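Local coordinates for MHC class I protein (Ginglymostoma cirratum, PDB 6LUP) that binds a peptide in its groove as an MHC class I heavy chain and probably displays it to T cells, as its relatives do, at residues G25-Q30 / V175-V180; V111-D116 / N142-D147; F120-K125 / V129-V134. One frame throughout, in Å; residues are numbered along the deposited sequence.

All three contacts reach the same antiparallel sheet, the floor of the peptide-binding platform. Contact 1 lies nearest the middle of the chain, where the turn after strand 21-27 meets the linker toward the immunoglobulin domain; a small apolar core and a bridging water join it. Contacts 2 and 3 have centres about 6 Å apart and touch, while the centre of each is about 30 Å from that of contact 1. Both residues that touch in contact 2 are buried, one aromatic pair linking strand 108-115 to helix 135-146. Contact 3 is the sheet-edge hairpin, held by backbone hydrogen bonds, with a buried tryptophan on one face and more exposed valines on the other.

Contact 1 of 3, residues G25-Q30 / V175-V180; sequences GYVDDQ and VELRPV
Leu177 reaches from the linker after helix 148-172 to the side chains of Val27 and Gln30, the first and last residues of a type II' beta turn that connects strands 21-27 and 30-36. This tight beta hairpin belongs to the sheet that floors the MHC class I platform, and the linker runs on toward the immunoglobulin C1-set domain. The close-packed part is small and apolar. CD2 of Leu177 lies 3.8 Å from CG1 of Val27, and the two side chains cross at about a right angle. Leu177 CD2 also comes within 4.1 Å of CB of Gln30, whose extended chain runs across the leucine. In Val27, CG1 stands anti to the backbone N (chi1 177°), which carries this methyl to the leucine, while Leu166 and Tyr169 of helix 148-172 also cover the valine. Gln30 N donates to Val27 O at 2.9 Å and Val27 N to Gln30 O at 3.0 Å, so the turn sets the spacing of the two residues that receive Leu177.

Away from this core the contact thins. The carboxylate of Glu176 leads away from the turn, and Arg178, Pro179 and Val180 are exposed. On the polar side Asp28 is firmly placed: its OD1 accepts from Ser4 N and its OD2 from His3 ND1. Between Asp28 and the linker a water molecule closes the gap, donating to Asp28 OD2 at 2.7 Å and to Leu177 O at 2.8 Å.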
ATOM      1  N   GLY A  25      -3.190   8.055   5.411  1.00 32.00           N
ATOM      2  CA  GLY A  25      -2.000   8.335   6.208  1.00 31.62           C
ATOM      3  C   GLY A  25      -1.404   7.083   6.820  1.00 31.86           C
ATOM      4  O   GLY A  25      -2.133   6.204   7.289  1.00 31.90           O
ATOM      5  N   TYR A  26      -0.073   7.017   6.822  1.00 32.01           N
ATOM      6  CA  TYR A  26       0.664   5.873   7.352  1.00 32.62           C
ATOM      7  C   TYR A  26       1.712   6.281   8.368  1.00 32.87           C
ATOM      8  O   TYR A  26       2.472   7.217   8.138  1.00 33.19           O
ATOM      9  CB  TYR A  26       1.395   5.132   6.232  1.00 32.84           C
ATOM     10  CG  TYR A  26       0.524   4.283   5.347  1.00 33.27           C
ATOM     11  CD1 TYR A  26      -0.116   4.830   4.239  1.00 33.48           C
ATOM     12  CD2 TYR A  26       0.367   2.921   5.595  1.00 33.80           C
ATOM     13  CE1 TYR A  26      -0.911   4.048   3.412  1.00 34.20           C
ATOM     14  CE2 TYR A  26      -0.423   2.129   4.778  1.00 34.26           C
ATOM     15  CZ  TYR A  26      -1.062   2.698   3.688  1.00 34.58           C
ATOM     16  OH  TYR A  26      -1.849   1.919   2.869  1.00 35.48           O
ATOM     17  N   VAL A  27       1.746   5.568   9.487  1.00 33.25           N
ATOM     18  CA  VAL A  27       2.925   5.527  10.337  1.00 33.74           C
ATOM     19  C   VAL A  27       3.617   4.207  10.014  1.00 34.41           C
ATOM     20  O   VAL A  27       3.026   3.136  10.176  1.00 34.72           O
ATOM     21  CB  VAL A  27       2.567   5.591  11.833  1.00 33.99           C
ATOM     22  CG1 VAL A  27       3.824   5.460  12.674  1.00 34.60           C
ATOM     23  CG2 VAL A  27       1.838   6.891  12.156  1.00 33.92           C
ATOM     24  N   ASP A  28       4.857   4.280   9.540  1.00 35.06           N
ATOM     25  CA  ASP A  28       5.563   3.101   9.035  1.00 35.62           C
ATOM     26  C   ASP A  28       4.686   2.406   7.991  1.00 35.62           C
ATOM     27  O   ASP A  28       4.253   3.045   7.029  1.00 35.47           O
ATOM     28  CB  ASP A  28       5.955   2.148  10.178  1.00 36.43           C
ATOM     29  CG  ASP A  28       6.954   2.770  11.149  1.00 37.50           C
ATOM     30  OD1 ASP A  28       7.902   3.444  10.684  1.00 38.06           O
ATOM     31  OD2 ASP A  28       6.800   2.580  12.376  1.00 37.88           O
ATOM     32  N   ASP A  29       4.399   1.121   8.187  1.00 35.82           N
ATOM     33  CA  ASP A  29       3.557   0.371   7.254  1.00 35.72           C
ATOM     34  C   ASP A  29       2.082   0.336   7.644  1.00 35.61           C
ATOM     35  O   ASP A  29       1.277  -0.304   6.969  1.00 36.23           O
ATOM     36  CB  ASP A  29       4.058  -1.067   7.118  1.00 36.50           C
ATOM     37  CG  ASP A  29       5.196  -1.205   6.138  1.00 36.97           C
ATOM     38  OD1 ASP A  29       5.646  -0.190   5.561  1.00 37.02           O
ATOM     39  OD2 ASP A  29       5.640  -2.352   5.946  1.00 37.79           O
ATOM     40  N   GLN A  30       1.725   1.004   8.730  1.00 35.37           N
ATOM     41  CA  GLN A  30       0.366   0.918   9.251  1.00 35.37           C
ATOM     42  C   GLN A  30      -0.468   2.143   8.877  1.00 34.98           C
ATOM     43  O   GLN A  30      -0.111   3.278   9.220  1.00 34.78           O
ATOM     44  CB  GLN A  30       0.405   0.715  10.769  1.00 35.68           C
ATOM     45  CG  GLN A  30      -0.937   0.837  11.474  1.00 36.08           C
ATOM     46  CD  GLN A  30      -0.825   0.556  12.959  1.00 36.80           C
ATOM     47  OE1 GLN A  30      -0.472  -0.548  13.367  1.00 37.27           O
ATOM     48  NE2 GLN A  30      -1.132   1.553  13.775  1.00 36.87           N
ATOM     49  N   VAL A 175       2.625   0.202  21.311  1.00 49.40           N
ATOM     50  CA  VAL A 175       2.467  -1.255  21.252  1.00 50.34           C
ATOM     51  C   VAL A 175       1.854  -1.687  19.922  1.00 48.88           C
ATOM     52  O   VAL A 175       2.259  -2.695  19.336  1.00 48.69           O
ATOM     53  CB  VAL A 175       1.693  -1.833  22.468  1.00 52.01           C
ATOM     54  CG1 VAL A 175       0.261  -1.328  22.518  1.00 52.53           C
ATOM     55  CG2 VAL A 175       1.706  -3.352  22.434  1.00 53.14           C
ATOM     56  N   GLU A 176       0.903  -0.893  19.441  1.00 47.84           N
ATOM     57  CA  GLU A 176       0.221  -1.155  18.182  1.00 46.45           C
ATOM     58  C   GLU A 176       1.177  -1.080  16.993  1.00 45.12           C
ATOM     59  O   GLU A 176       0.927  -1.688  15.957  1.00 43.98           O
ATOM     60  CB  GLU A 176      -0.939  -0.176  17.986  1.00 46.42           C
ATOM     61  CG  GLU A 176      -2.071  -0.307  19.000  1.00 48.11           C
ATOM     62  CD  GLU A 176      -1.787   0.379  20.335  1.00 49.34           C
ATOM     63  OE1 GLU A 176      -2.573   0.169  21.284  1.00 50.94           O
ATOM     64  OE2 GLU A 176      -0.783   1.121  20.449  1.00 49.41           O
ATOM     65  N   LEU A 177       2.271  -0.340  17.153  1.00 44.50           N
ATOM     66  CA  LEU A 177       3.238  -0.151  16.072  1.00 43.58           C
ATOM     67  C   LEU A 177       4.456  -1.073  16.144  1.00 44.27           C
ATOM     68  O   LEU A 177       5.369  -0.966  15.326  1.00 43.55           O
ATOM     69  CB  LEU A 177       3.671   1.314  15.997  1.00 42.69           C
ATOM     70  CG  LEU A 177       2.592   2.272  15.482  1.00 41.59           C
ATOM     71  CD1 LEU A 177       2.869   3.691  15.952  1.00 41.38           C
ATOM     72  CD2 LEU A 177       2.463   2.192  13.965  1.00 40.37           C
ATOM     73  N   ARG A 178       4.461  -1.981  17.114  1.00 45.87           N
ATOM     74  CA  ARG A 178       5.555  -2.936  17.261  1.00 47.20           C
ATOM     75  C   ARG A 178       5.553  -3.948  16.115  1.00 46.98           C
ATOM     76  O   ARG A 178       4.489  -4.302  15.597  1.00 46.52           O
ATOM     77  CB  ARG A 178       5.478  -3.656  18.610  1.00 48.80           C
ATOM     78  CG  ARG A 178       5.815  -2.767  19.794  1.00 50.31           C
ATOM     79  CD  ARG A 178       6.445  -3.562  20.923  1.00 52.42           C
ATOM     80  NE  ARG A 178       5.496  -3.943  21.970  1.00 53.58           N
ATOM     81  CZ  ARG A 178       5.436  -3.382  23.176  1.00 54.58           C
ATOM     82  NH1 ARG A 178       6.263  -2.398  23.509  1.00 54.94           N
ATOM     83  NH2 ARG A 178       4.545  -3.814  24.058  1.00 55.43           N
ATOM     84  N   PRO A 179       6.746  -4.408  15.697  1.00 47.10           N
ATOM     85  CA  PRO A 179       6.756  -5.500  14.730  1.00 46.99           C
ATOM     86  C   PRO A 179       6.133  -6.761  15.325  1.00 47.52           C
ATOM     87  O   PRO A 179       6.295  -7.027  16.520  1.00 47.99           O
ATOM     88  CB  PRO A 179       8.249  -5.714  14.448  1.00 46.99           C
ATOM     89  CG  PRO A 179       8.952  -5.136  15.629  1.00 48.02           C
ATOM     90  CD  PRO A 179       8.108  -3.973  16.056  1.00 47.83           C
ATOM     91  N   VAL A 180       5.389  -7.496  14.504  1.00 47.38           N
ATOM     92  CA  VAL A 180       4.879  -8.812  14.885  1.00 48.81           C
ATOM     93  C   VAL A 180       5.489  -9.880  13.978  1.00 49.29           C
ATOM     94  O   VAL A 180       5.504  -9.733  12.749  1.00 48.22           O
ATOM     95  CB  VAL A 180       3.327  -8.889  14.924  1.00 48.76           C
ATOM     96  CG1 VAL A 180       2.701  -8.239  13.701  1.00 48.02           C
ATOM     97  CG2 VAL A 180       2.852 -10.331  15.072  1.00 49.05           C
TER
HETATM   98  O   HOH W   1       5.483   0.290  12.829  1.00 26.13           O

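Contact 2 of 3, residues V111-D116 / N142-D147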
ATOM      1  N   VAL A 111       8.365  15.438  -0.992  1.00 39.71           N
ATOM      2  CA  VAL A 111       7.049  15.752  -1.530  1.00 39.87           C
ATOM      3  C   VAL A 111       7.125  15.578  -3.048  1.00 41.31           C
ATOM      4  O   VAL A 111       7.937  16.218  -3.719  1.00 42.30           O
ATOM      5  CB  VAL A 111       6.515  17.142  -1.079  1.00 39.33           C
ATOM      6  CG1 VAL A 111       7.498  18.262  -1.387  1.00 40.17           C
ATOM      7  CG2 VAL A 111       5.151  17.430  -1.689  1.00 38.87           C
ATOM      8  N   GLN A 112       6.296  14.673  -3.563  1.00 41.64           N
ATOM      9  CA  GLN A 112       6.317  14.284  -4.970  1.00 42.82           C
ATOM     10  C   GLN A 112       4.912  14.334  -5.542  1.00 42.79           C
ATOM     11  O   GLN A 112       3.964  13.844  -4.925  1.00 42.08           O
ATOM     12  CB  GLN A 112       6.874  12.867  -5.127  1.00 43.27           C
ATOM     13  CG  GLN A 112       8.326  12.700  -4.716  1.00 44.29           C
ATOM     14  CD  GLN A 112       8.682  11.262  -4.387  1.00 45.00           C
ATOM     15  OE1 GLN A 112       9.326  10.991  -3.374  1.00 45.19           O
ATOM     16  NE2 GLN A 112       8.258  10.329  -5.239  1.00 45.36           N
ATOM     17  N   HIS A 113       4.788  14.928  -6.723  1.00 43.61           N
ATOM     18  CA  HIS A 113       3.507  15.037  -7.407  1.00 44.22           C
ATOM     19  C   HIS A 113       3.546  14.261  -8.719  1.00 45.98           C
ATOM     20  O   HIS A 113       4.586  14.196  -9.386  1.00 46.81           O
ATOM     21  CB  HIS A 113       3.172  16.499  -7.698  1.00 44.02           C
ATOM     22  CG  HIS A 113       3.159  17.381  -6.489  1.00 42.92           C
ATOM     23  ND1 HIS A 113       2.055  18.119  -6.121  1.00 42.43           N
ATOM     24  CD2 HIS A 113       4.119  17.664  -5.575  1.00 42.63           C
ATOM     25  CE1 HIS A 113       2.333  18.812  -5.030  1.00 41.88           C
ATOM     26  NE2 HIS A 113       3.578  18.552  -4.678  1.00 41.84           N
ATOM     27  N   ALA A 114       2.410  13.672  -9.083  1.00 46.77           N
ATOM     28  CA  ALA A 114       2.297  12.944 -10.341  1.00 48.27           C
ATOM     29  C   ALA A 114       0.994  13.221 -11.065  1.00 49.42           C
ATOM     30  O   ALA A 114      -0.070  13.350 -10.451  1.00 48.11           O
ATOM     31  CB  ALA A 114       2.456  11.453 -10.124  1.00 47.94           C
ATOM     32  N   TRP A 115       1.111  13.306 -12.385  1.00 51.76           N
ATOM     33  CA  TRP A 115      -0.015  13.461 -13.287  1.00 53.56           C
ATOM     34  C   TRP A 115      -0.122  12.189 -14.120  1.00 54.44           C
ATOM     35  O   TRP A 115       0.861  11.747 -14.723  1.00 54.84           O
ATOM     36  CB  TRP A 115       0.207  14.699 -14.159  1.00 55.44           C
ATOM     37  CG  TRP A 115      -0.547  14.726 -15.451  1.00 57.89           C
ATOM     38  CD1 TRP A 115      -0.016  14.649 -16.702  1.00 59.73           C
ATOM     39  CD2 TRP A 115      -1.966  14.851 -15.624  1.00 58.58           C
ATOM     40  NE1 TRP A 115      -1.009  14.716 -17.646  1.00 61.21           N
ATOM     41  CE2 TRP A 115      -2.217  14.838 -17.012  1.00 60.20           C
ATOM     42  CE3 TRP A 115      -3.049  14.973 -14.743  1.00 58.23           C
ATOM     43  CZ2 TRP A 115      -3.503  14.941 -17.544  1.00 61.27           C
ATOM     44  CZ3 TRP A 115      -4.334  15.074 -15.275  1.00 59.08           C
ATOM     45  CH2 TRP A 115      -4.546  15.056 -16.663  1.00 60.70           C
ATOM     46  N   ASP A 116      -1.314  11.595 -14.128  1.00 54.74           N
ATOM     47  CA  ASP A 116      -1.555  10.307 -14.788  1.00 55.71           C
ATOM     48  C   ASP A 116      -0.454   9.289 -14.486  1.00 54.61           C
ATOM     49  O   ASP A 116       0.096   8.664 -15.392  1.00 55.77           O
ATOM     50  CB  ASP A 116      -1.745  10.489 -16.304  1.00 58.11           C
ATOM     51  CG  ASP A 116      -3.141  10.975 -16.671  1.00 59.29           C
ATOM     52  OD1 ASP A 116      -4.017  11.040 -15.786  1.00 58.84           O
ATOM     53  OD2 ASP A 116      -3.366  11.288 -17.857  1.00 61.54           O
ATOM     54  N   ASN A 142       8.482  27.368 -12.237  1.00 69.15           N
ATOM     55  CA  ASN A 142       8.883  28.768 -12.226  1.00 70.57           C
ATOM     56  C   ASN A 142       8.104  29.587 -11.204  1.00 69.14           C
ATOM     57  O   ASN A 142       8.660  30.494 -10.581  1.00 70.03           O
ATOM     58  CB  ASN A 142       8.769  29.382 -13.624  1.00 72.80           C
ATOM     59  CG  ASN A 142       9.816  28.846 -14.592  1.00 74.63           C
ATOM     60  OD1 ASN A 142       9.743  29.104 -15.793  1.00 76.50           O
ATOM     61  ND2 ASN A 142      10.795  28.104 -14.074  1.00 73.92           N
ATOM     62  N   LYS A 143       6.826  29.256 -11.028  1.00 67.15           N
ATOM     63  CA  LYS A 143       5.992  29.899 -10.016  1.00 64.99           C
ATOM     64  C   LYS A 143       6.402  29.467  -8.611  1.00 62.81           C
ATOM     65  O   LYS A 143       6.531  30.296  -7.709  1.00 62.20           O
ATOM     66  CB  LYS A 143       4.514  29.579 -10.246  1.00 65.19           C
ATOM     67  CG  LYS A 143       3.923  30.233 -11.484  1.00 67.80           C
ATOM     68  CD  LYS A 143       2.576  29.632 -11.856  1.00 68.47           C
ATOM     69  CE  LYS A 143       1.450  30.216 -11.022  1.00 68.54           C
ATOM     70  NZ  LYS A 143       0.123  29.774 -11.535  1.00 70.19           N
ATOM     71  N   TRP A 144       6.620  28.165  -8.443  1.00 60.99           N
ATOM     72  CA  TRP A 144       6.884  27.576  -7.132  1.00 58.72           C
ATOM     73  C   TRP A 144       8.283  27.864  -6.598  1.00 59.73           C
ATOM     74  O   TRP A 144       8.477  27.928  -5.386  1.00 58.81           O
ATOM     75  CB  TRP A 144       6.605  26.073  -7.162  1.00 57.01           C
ATOM     76  CG  TRP A 144       5.135  25.735  -7.118  1.00 55.24           C
ATOM     77  CD1 TRP A 144       4.086  26.580  -7.354  1.00 54.92           C
ATOM     78  CD2 TRP A 144       4.561  24.454  -6.843  1.00 53.93           C
ATOM     79  NE1 TRP A 144       2.895  25.909  -7.230  1.00 53.69           N
ATOM     80  CE2 TRP A 144       3.157  24.602  -6.918  1.00 53.48           C
ATOM     81  CE3 TRP A 144       5.093  23.196  -6.538  1.00 53.28           C
ATOM     82  CZ2 TRP A 144       2.278  23.538  -6.696  1.00 52.63           C
ATOM     83  CZ3 TRP A 144       4.220  22.138  -6.319  1.00 52.26           C
ATOM     84  CH2 TRP A 144       2.828  22.317  -6.401  1.00 52.12           C
ATOM     85  N   ASP A 145       9.250  28.040  -7.496  1.00 62.22           N
ATOM     86  CA  ASP A 145      10.614  28.405  -7.095  1.00 64.09           C
ATOM     87  C   ASP A 145      10.670  29.825  -6.538  1.00 64.76           C
ATOM     88  O   ASP A 145      11.456  30.112  -5.634  1.00 64.65           O
ATOM     89  CB  ASP A 145      11.594  28.255  -8.263  1.00 66.13           C
ATOM     90  CG  ASP A 145      11.924  26.801  -8.577  1.00 66.64           C
ATOM     91  OD1 ASP A 145      11.867  25.943  -7.667  1.00 65.30           O
ATOM     92  OD2 ASP A 145      12.256  26.518  -9.747  1.00 68.64           O
ATOM     93  N   ARG A 146       9.829  30.700  -7.091  1.00 65.77           N
ATOM     94  CA  ARG A 146       9.693  32.083  -6.631  1.00 66.44           C
ATOM     95  C   ARG A 146       9.050  32.172  -5.249  1.00 63.91           C
ATOM     96  O   ARG A 146       9.422  33.029  -4.444  1.00 64.29           O
ATOM     97  CB  ARG A 146       8.862  32.902  -7.631  1.00 68.91           C
ATOM     98  CG  ARG A 146       9.660  33.778  -8.589  1.00 73.23           C
ATOM     99  CD  ARG A 146      10.576  32.970  -9.498  1.00 76.35           C
ATOM    100  NE  ARG A 146      11.292  33.817 -10.450  1.00 81.01           N
ATOM    101  CZ  ARG A 146      11.168  33.748 -11.774  1.00 83.16           C
ATOM    102  NH1 ARG A 146      10.359  32.853 -12.333  1.00 83.17           N
ATOM    103  NH2 ARG A 146      11.868  34.570 -12.545  1.00 85.48           N
ATOM    104  N   ASP A 147       8.092  31.284  -4.986  1.00 60.57           N
ATOM    105  CA  ASP A 147       7.274  31.345  -3.777  1.00 57.41           C
ATOM    106  C   ASP A 147       8.042  30.918  -2.526  1.00 56.16           C
ATOM    107  O   ASP A 147       8.091  29.737  -2.183  1.00 55.36           O
ATOM    108  CB  ASP A 147       5.998  30.511  -3.952  1.00 55.69           C
ATOM    109  CG  ASP A 147       4.860  30.981  -3.063  1.00 54.12           C
ATOM    110  OD1 ASP A 147       5.117  31.425  -1.918  1.00 53.58           O
ATOM    111  OD2 ASP A 147       3.698  30.890  -3.514  1.00 53.22           O
TER
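Trp144 and His113 meet as an edge-to-face (T-shaped) pair, the tryptophan edge directed at the imidazole face. Along the helix, Asn142 comes first; its carbonyl O receives a weak bond from Arg146 NH1, 3.4 Å away, at the edge of the guanidinium plane. Lys143 next turns to a partner outside both segments, its NZ forming a salt bridge with the backbone of the bound peptide, consistent with the carboxylate-binding lysine of classical class I molecules. Trp144 carries the contact. CH2 of Trp144 lies 3.8 Å from CE1 of His113, and CZ3 sits over the imidazole face, 4.0 Å from NE2. The six-membered ring and the imidazole have centroids 5.4 Å apart and planes inclined at 67°. With chi1 at -77°, CG is anti to the carbonyl carbon and the indole extends toward the sheet, its NE1 hydrogen-bonded to the peptide backbone. His113 is steadied in turn by a bond between its ND1 and Tyr92 OH. Asp145 accepts from Trp130 N through OD1 and pairs with Lys141 through OD2. Asp147 is the N-cap of helix 148-172: its OD1 takes the N-H of Phe150, while OD2 makes a salt bridge to a basic side chain of the peptide. Helix 148-172 follows directly on helix 135-146, and the Trp144 indole reaches over strands 118-124 and 129-131 to strand 108-115, with Phe150 and Trp130 packed against it.

Contact 3 of 3, residues F120-K125 / V129-V134; sequences FISLDK and VWVTPV
Leu123 lays its CB over one face of the Trp130 indole, 3.7 Å from the centroid of the six-membered ring and 16° off the ring normal, a CH-pi contact. CG of Trp130 lies anti to the carbonyl carbon (chi1 -65°), turning the indole against Leu123. At the root of the same side chain, CD1 of Ile121 rests against CB of Trp130 at 4.1 Å. Backbone pairing aligns these groups. Val131 N donates to Ser122 O at 2.7 Å in a nearly straight bond (173°), and Ser122 N returns one to Val131 O; Asp124 and Val129 form the next hydrogen-bonded pair, so Leu123 and Trp130 face each other at the non-hydrogen-bonded position between them. The two strands form an antiparallel beta hairpin at the edge of the sheet under the class I peptide groove. At the end away from the hairpin turn, Phe120 and Ile121 both face His113 of strand 108-115, a classic beta bulge. There Thr132 OG1 lies 2.8 Å from Phe120 O and 3.1 Å from Val134 O. The Phe120 ring packs on Leu79 of helix 55-82 and on an apolar side chain of the peptide. Farther out, Trp130 NE1 is held by Asn151 OD1, and Lys141 NZ donates to Trp130 O.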
ATOM      1  N   PHE A 120       5.540  14.381 -12.174  1.00 52.40           N
ATOM      2  CA  PHE A 120       5.138  15.712 -12.586  1.00 53.07           C
ATOM      3  C   PHE A 120       6.092  16.754 -12.021  1.00 53.25           C
ATOM      4  O   PHE A 120       6.749  17.470 -12.776  1.00 55.10           O
ATOM      5  CB  PHE A 120       3.689  15.992 -12.183  1.00 52.29           C
ATOM      6  CG  PHE A 120       3.270  17.421 -12.376  1.00 53.10           C
ATOM      7  CD1 PHE A 120       3.338  18.023 -13.632  1.00 54.58           C
ATOM      8  CD2 PHE A 120       2.794  18.165 -11.300  1.00 52.04           C
ATOM      9  CE1 PHE A 120       2.952  19.341 -13.808  1.00 55.02           C
ATOM     10  CE2 PHE A 120       2.404  19.484 -11.471  1.00 52.59           C
ATOM     11  CZ  PHE A 120       2.483  20.073 -12.726  1.00 54.00           C
ATOM     12  N   ILE A 121       6.176  16.822 -10.695  1.00 51.80           N
ATOM     13  CA  ILE A 121       7.031  17.788 -10.019  1.00 51.55           C
ATOM     14  C   ILE A 121       7.370  17.277  -8.616  1.00 50.56           C
ATOM     15  O   ILE A 121       6.580  16.557  -8.003  1.00 49.83           O
ATOM     16  CB  ILE A 121       6.369  19.192  -9.990  1.00 51.57           C
ATOM     17  CG1 ILE A 121       7.415  20.295  -9.787  1.00 52.14           C
ATOM     18  CG2 ILE A 121       5.239  19.265  -8.967  1.00 50.13           C
ATOM     19  CD1 ILE A 121       6.896  21.695 -10.051  1.00 52.20           C
ATOM     20  N   SER A 122       8.554  17.627  -8.124  1.00 50.80           N
ATOM     21  CA  SER A 122       8.966  17.255  -6.770  1.00 50.35           C
ATOM     22  C   SER A 122       9.991  18.242  -6.221  1.00 51.26           C
ATOM     23  O   SER A 122      10.621  18.974  -6.985  1.00 52.84           O
ATOM     24  CB  SER A 122       9.508  15.821  -6.729  1.00 50.17           C
ATOM     25  OG  SER A 122      10.590  15.644  -7.625  1.00 51.53           O
ATOM     26  N   LEU A 123      10.155  18.265  -4.900  1.00 50.58           N
ATOM     27  CA  LEU A 123      11.061  19.219  -4.270  1.00 51.86           C
ATOM     28  C   LEU A 123      12.421  18.634  -3.912  1.00 53.61           C
ATOM     29  O   LEU A 123      12.508  17.617  -3.223  1.00 53.05           O
ATOM     30  CB  LEU A 123      10.420  19.839  -3.020  1.00 50.43           C
ATOM     31  CG  LEU A 123      11.317  20.650  -2.071  1.00 50.81           C
ATOM     32  CD1 LEU A 123      11.696  22.000  -2.666  1.00 51.87           C
ATOM     33  CD2 LEU A 123      10.654  20.836  -0.714  1.00 49.62           C
ATOM     34  N   ASP A 124      13.479  19.292  -4.381  1.00 55.93           N
ATOM     35  CA  ASP A 124      14.815  19.061  -3.857  1.00 58.01           C
ATOM     36  C   ASP A 124      14.945  19.892  -2.585  1.00 58.02           C
ATOM     37  O   ASP A 124      15.034  21.117  -2.642  1.00 58.61           O
ATOM     38  CB  ASP A 124      15.884  19.459  -4.881  1.00 60.91           C
ATOM     39  CG  ASP A 124      17.301  19.127  -4.423  1.00 63.04           C
ATOM     40  OD1 ASP A 124      17.590  19.189  -3.205  1.00 63.31           O
ATOM     41  OD2 ASP A 124      18.138  18.811  -5.296  1.00 65.06           O
ATOM     42  N   LYS A 125      14.943  19.213  -1.441  1.00 57.65           N
ATOM     43  CA  LYS A 125      14.954  19.874  -0.138  1.00 57.47           C
ATOM     44  C   LYS A 125      16.297  20.546   0.152  1.00 59.56           C
ATOM     45  O   LYS A 125      16.344  21.590   0.804  1.00 59.54           O
ATOM     46  CB  LYS A 125      14.601  18.866   0.964  1.00 56.00           C
ATOM     47  CG  LYS A 125      14.115  19.482   2.271  1.00 55.21           C
ATOM     48  CD  LYS A 125      13.816  18.424   3.330  1.00 54.07           C
ATOM     49  CE  LYS A 125      15.089  17.816   3.912  1.00 55.13           C
ATOM     50  NZ  LYS A 125      14.824  16.936   5.087  1.00 54.50           N
ATOM     51  N   VAL A 129      14.778  23.763  -4.407  1.00 58.15           N
ATOM     52  CA  VAL A 129      14.287  24.051  -5.749  1.00 58.67           C
ATOM     53  C   VAL A 129      13.376  22.903  -6.197  1.00 57.25           C
ATOM     54  O   VAL A 129      13.564  21.752  -5.787  1.00 56.40           O
ATOM     55  CB  VAL A 129      15.466  24.299  -6.737  1.00 60.99           C
ATOM     56  CG1 VAL A 129      16.180  23.000  -7.103  1.00 61.31           C
ATOM     57  CG2 VAL A 129      15.003  25.031  -7.984  1.00 61.82           C
ATOM     58  N   TRP A 130      12.377  23.221  -7.014  1.00 57.08           N
ATOM     59  CA  TRP A 130      11.471  22.208  -7.550  1.00 56.55           C
ATOM     60  C   TRP A 130      12.003  21.641  -8.858  1.00 58.38           C
ATOM     61  O   TRP A 130      12.507  22.379  -9.705  1.00 59.83           O
ATOM     62  CB  TRP A 130      10.073  22.788  -7.756  1.00 55.61           C
ATOM     63  CG  TRP A 130       9.411  23.194  -6.477  1.00 54.39           C
ATOM     64  CD1 TRP A 130       9.481  24.415  -5.874  1.00 54.21           C
ATOM     65  CD2 TRP A 130       8.581  22.377  -5.637  1.00 52.66           C
ATOM     66  NE1 TRP A 130       8.744  24.414  -4.713  1.00 52.69           N
ATOM     67  CE2 TRP A 130       8.183  23.176  -4.542  1.00 51.83           C
ATOM     68  CE3 TRP A 130       8.132  21.051  -5.705  1.00 51.70           C
ATOM     69  CZ2 TRP A 130       7.357  22.691  -3.520  1.00 50.05           C
ATOM     70  CZ3 TRP A 130       7.310  20.569  -4.686  1.00 50.01           C
ATOM     71  CH2 TRP A 130       6.933  21.390  -3.611  1.00 49.15           C
ATOM     72  N   VAL A 131      11.896  20.324  -9.012  1.00 58.61           N
ATOM     73  CA  VAL A 131      12.353  19.654 -10.230  1.00 60.14           C
ATOM     74  C   VAL A 131      11.188  19.030 -11.001  1.00 60.05           C
ATOM     75  O   VAL A 131      10.244  18.504 -10.408  1.00 58.60           O
ATOM     76  CB  VAL A 131      13.478  18.620  -9.951  1.00 60.33           C
ATOM     77  CG1 VAL A 131      14.619  19.261  -9.171  1.00 60.85           C
ATOM     78  CG2 VAL A 131      12.953  17.408  -9.201  1.00 59.19           C
ATOM     79  N   THR A 132      11.254  19.124 -12.324  1.00 62.14           N
ATOM     80  CA  THR A 132      10.230  18.570 -13.204  1.00 63.30           C
ATOM     81  C   THR A 132      10.869  17.975 -14.462  1.00 66.05           C
ATOM     82  O   THR A 132      11.626  18.657 -15.158  1.00 67.75           O
ATOM     83  CB  THR A 132       9.156  19.618 -13.583  1.00 63.58           C
ATOM     84  OG1 THR A 132       8.255  19.065 -14.550  1.00 64.15           O
ATOM     85  CG2 THR A 132       9.789  20.895 -14.150  1.00 65.01           C
ATOM     86  N   PRO A 133      10.581  16.692 -14.748  1.00 66.84           N
ATOM     87  CA  PRO A 133      11.141  16.061 -15.944  1.00 68.93           C
ATOM     88  C   PRO A 133      10.330  16.331 -17.219  1.00 70.81           C
ATOM     89  O   PRO A 133      10.692  15.843 -18.288  1.00 72.46           O
ATOM     90  CB  PRO A 133      11.103  14.573 -15.591  1.00 67.64           C
ATOM     91  CG  PRO A 133       9.931  14.442 -14.682  1.00 65.72           C
ATOM     92  CD  PRO A 133       9.816  15.737 -13.924  1.00 64.98           C
ATOM     93  N   VAL A 134       9.249  17.102 -17.105  1.00 71.27           N
ATOM     94  CA  VAL A 134       8.348  17.337 -18.236  1.00 73.33           C
ATOM     95  C   VAL A 134       8.092  18.820 -18.488  1.00 75.25           C
ATOM     96  O   VAL A 134       8.198  19.641 -17.575  1.00 74.33           O
ATOM     97  CB  VAL A 134       7.002  16.593 -18.074  1.00 72.14           C
ATOM     98  CG1 VAL A 134       7.192  15.093 -18.246  1.00 71.69           C
ATOM     99  CG2 VAL A 134       6.351  16.913 -16.734  1.00 70.69           C
TER